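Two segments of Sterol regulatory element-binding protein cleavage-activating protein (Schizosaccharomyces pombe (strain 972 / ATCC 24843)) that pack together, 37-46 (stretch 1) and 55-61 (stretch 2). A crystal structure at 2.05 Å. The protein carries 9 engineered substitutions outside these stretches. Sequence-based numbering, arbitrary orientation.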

# COMPACT_ATOMS: atom_id res chain seq x y z
N ALA A 37 -4.97 4.58 5.64
CA ALA A 37 -3.60 4.63 5.21
C ALA A 37 -2.69 4.10 6.31
O ALA A 37 -3.06 4.05 7.45
N VAL A 38 -1.49 3.69 5.92
CA VAL A 38 -0.53 3.21 6.88
C VAL A 38 0.84 3.68 6.51
O VAL A 38 1.17 3.85 5.34
N SER A 39 1.68 3.92 7.51
CA SER A 39 3.00 4.40 7.21
C SER A 39 3.82 3.31 6.59
O SER A 39 3.61 2.09 6.81
N GLU A 40 4.83 3.75 5.87
CA GLU A 40 5.75 2.84 5.17
C GLU A 40 6.43 1.84 6.06
O GLU A 40 6.76 0.80 5.60
N ASN A 41 6.68 2.19 7.32
CA ASN A 41 7.29 1.30 8.29
C ASN A 41 6.25 0.50 9.01
O ASN A 41 6.59 -0.26 9.86
N TYR A 42 4.98 0.61 8.61
CA TYR A 42 3.86 -0.12 9.23
C TYR A 42 3.65 0.20 10.70
O TYR A 42 3.04 -0.54 11.42
N LYS A 43 4.11 1.36 11.16
CA LYS A 43 3.89 1.68 12.55
C LYS A 43 2.57 2.38 12.82
O LYS A 43 1.93 2.14 13.88
N THR A 44 2.15 3.22 11.88
CA THR A 44 1.09 4.17 12.15
C THR A 44 0.01 4.04 11.10
O THR A 44 0.30 4.01 9.91
N PHE A 45 -1.23 3.96 11.58
CA PHE A 45 -2.43 3.78 10.76
C PHE A 45 -3.28 5.03 10.90
O PHE A 45 -3.38 5.58 12.00
N ALA A 46 -3.91 5.45 9.80
CA ALA A 46 -4.88 6.54 9.83
C ALA A 46 -6.17 6.19 9.11
O ALA A 46 -6.13 5.56 8.03
N VAL A 55 -8.65 9.71 12.68
CA VAL A 55 -8.10 8.95 13.78
C VAL A 55 -6.72 8.43 13.34
O VAL A 55 -6.57 7.78 12.25
N VAL A 56 -5.71 8.75 14.13
CA VAL A 56 -4.45 8.15 13.92
C VAL A 56 -4.07 7.23 15.11
O VAL A 56 -4.24 7.57 16.30
N TRP A 57 -3.64 6.03 14.72
CA TRP A 57 -3.62 4.85 15.62
C TRP A 57 -2.27 4.22 15.52
O TRP A 57 -1.79 3.99 14.43
N ASP A 58 -1.64 3.94 16.67
CA ASP A 58 -0.38 3.21 16.75
C ASP A 58 -0.67 1.70 16.76
O ASP A 58 -1.24 1.15 17.68
N LEU A 59 -0.28 1.02 15.72
CA LEU A 59 -0.71 -0.36 15.49
C LEU A 59 -0.10 -1.32 16.55
O LEU A 59 -0.77 -2.19 17.05
N ARG A 60 1.19 -1.17 16.82
CA ARG A 60 1.85 -2.11 17.73
C ARG A 60 1.55 -1.80 19.18
O ARG A 60 1.45 -2.72 19.98
N GLN A 61 1.29 -0.53 19.51
CA GLN A 61 0.96 -0.16 20.87
C GLN A 61 -0.50 -0.20 21.16
O GLN A 61 -0.89 0.01 22.31

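Side-chain packing between strand 44-46 and the antiparallel strand 55-58, with the turn that precedes the first and the loop that follows the second. V38 (p) lies sideways to stretch 2, yet its CG2 reaches L59 CD2 at 3.7 Å. S39 (p) braces the turn from within: its OG donates to N41 OD1 (2.7 Å) and accepts from T44 N (3.0 Å), while N41 OD1 also takes K43 N (3.1 Å). Y42 (m) sends its ring away from stretch 2; its backbone O instead receives a hydrogen bond from water 1 (2.7 Å), which accepts one from R60 NE (2.7 Å) and so links the two stretches. K43 (t) has its CA-CB bond directed away, but CG passes 3.9 Å from D58 OD2, and NZ stays 4.1 Å from that oxygen, beyond a salt bridge. D58 (t) uses OD1 to accept Q61 N (2.9 Å). T44 (m) shares a sheet face with A46, V56 and D58; its CG2 meets V56 CG2 at 3.5 Å. F45 and W57, both t, occupy the other face, their CB atoms 4.3 Å apart and their rings leading away. L59, pointing toward stretch 1 with chi1 between wells, sets CD1 3.5 Å from F45 CB. A46 closes the row, CB 4.4 Å from V56 CB.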

# COMPACT_ATOMS: atom_id res chain seq x y z
CB ALA A 37 -3.22 6.07 4.84
CB VAL A 38 -0.62 1.67 6.97
CG1 VAL A 38 -0.03 1.04 5.75
CG2 VAL A 38 0.10 1.18 8.20
CB SER A 39 3.71 4.97 8.47
OG SER A 39 3.78 4.09 9.57
CB GLU A 40 6.86 3.61 4.49
CG GLU A 40 7.14 3.11 3.09
CD GLU A 40 6.40 3.95 2.07
OE1 GLU A 40 5.53 3.38 1.37
OE2 GLU A 40 6.67 5.20 2.01
CB ASN A 41 8.22 2.06 9.30
CG ASN A 41 7.45 2.98 10.26
OD1 ASN A 41 6.28 3.29 10.04
ND2 ASN A 41 8.14 3.48 11.30
CB TYR A 42 3.95 -1.63 8.97
CG TYR A 42 3.95 -1.92 7.49
CD1 TYR A 42 2.78 -1.83 6.76
CD2 TYR A 42 5.14 -2.20 6.79
CE1 TYR A 42 2.76 -2.08 5.40
CE2 TYR A 42 5.14 -2.42 5.41
CZ TYR A 42 3.96 -2.36 4.74
OH TYR A 42 3.93 -2.55 3.38
CB LYS A 43 5.05 2.54 13.06
CG LYS A 43 4.89 3.07 14.47
CD LYS A 43 6.27 3.56 14.90
CE LYS A 43 6.47 4.98 14.52
NZ LYS A 43 5.81 5.76 15.56
CB THR A 44 1.61 5.62 12.17
OG1 THR A 44 2.63 5.79 13.16
CG2 THR A 44 0.49 6.64 12.55
CB PHE A 45 -3.22 2.59 11.33
CG PHE A 45 -4.48 2.24 10.54
CD1 PHE A 45 -4.40 1.44 9.43
CD2 PHE A 45 -5.69 2.70 10.95
CE1 PHE A 45 -5.56 1.06 8.73
CE2 PHE A 45 -6.84 2.37 10.27
CZ PHE A 45 -6.78 1.53 9.18
CB ALA A 46 -4.28 7.76 9.17
CB VAL A 55 -9.02 7.74 14.16
CG1 VAL A 55 -8.37 6.91 15.26
CG2 VAL A 55 -10.45 8.20 14.54
CB VAL A 56 -3.35 9.07 13.30
CG1 VAL A 56 -3.79 10.50 13.01
CG2 VAL A 56 -1.94 8.84 13.77
CB TRP A 57 -4.74 3.91 15.13
CG TRP A 57 -4.76 2.60 15.82
CD1 TRP A 57 -4.28 1.39 15.35
CD2 TRP A 57 -5.32 2.35 17.09
NE1 TRP A 57 -4.54 0.41 16.27
CE2 TRP A 57 -5.17 0.98 17.36
CE3 TRP A 57 -5.98 3.16 18.03
CZ2 TRP A 57 -5.63 0.41 18.53
CZ3 TRP A 57 -6.41 2.59 19.21
CH2 TRP A 57 -6.24 1.23 19.44
CB ASP A 58 0.45 3.60 18.00
CG ASP A 58 1.84 3.07 17.91
OD1 ASP A 58 2.00 1.82 17.95
OD2 ASP A 58 2.79 3.85 17.63
CB LEU A 59 -0.17 -0.78 14.14
CG LEU A 59 -1.02 -0.85 12.85
CD1 LEU A 59 -2.44 -0.43 12.98
CD2 LEU A 59 -0.39 -0.19 11.65
CB ARG A 60 3.34 -2.13 17.48
CG ARG A 60 3.72 -2.62 16.09
CD ARG A 60 2.96 -3.89 15.64
NE ARG A 60 3.17 -4.13 14.21
CZ ARG A 60 4.03 -5.01 13.70
NH1 ARG A 60 4.79 -5.77 14.48
NH2 ARG A 60 4.12 -5.12 12.37
CB GLN A 61 1.52 1.19 21.22
CG GLN A 61 3.01 1.19 21.21
CD GLN A 61 3.61 2.48 21.74
OE1 GLN A 61 3.02 3.15 22.60
NE2 GLN A 61 4.81 2.84 21.23
O HOH W 1 2.22 -3.11 11.90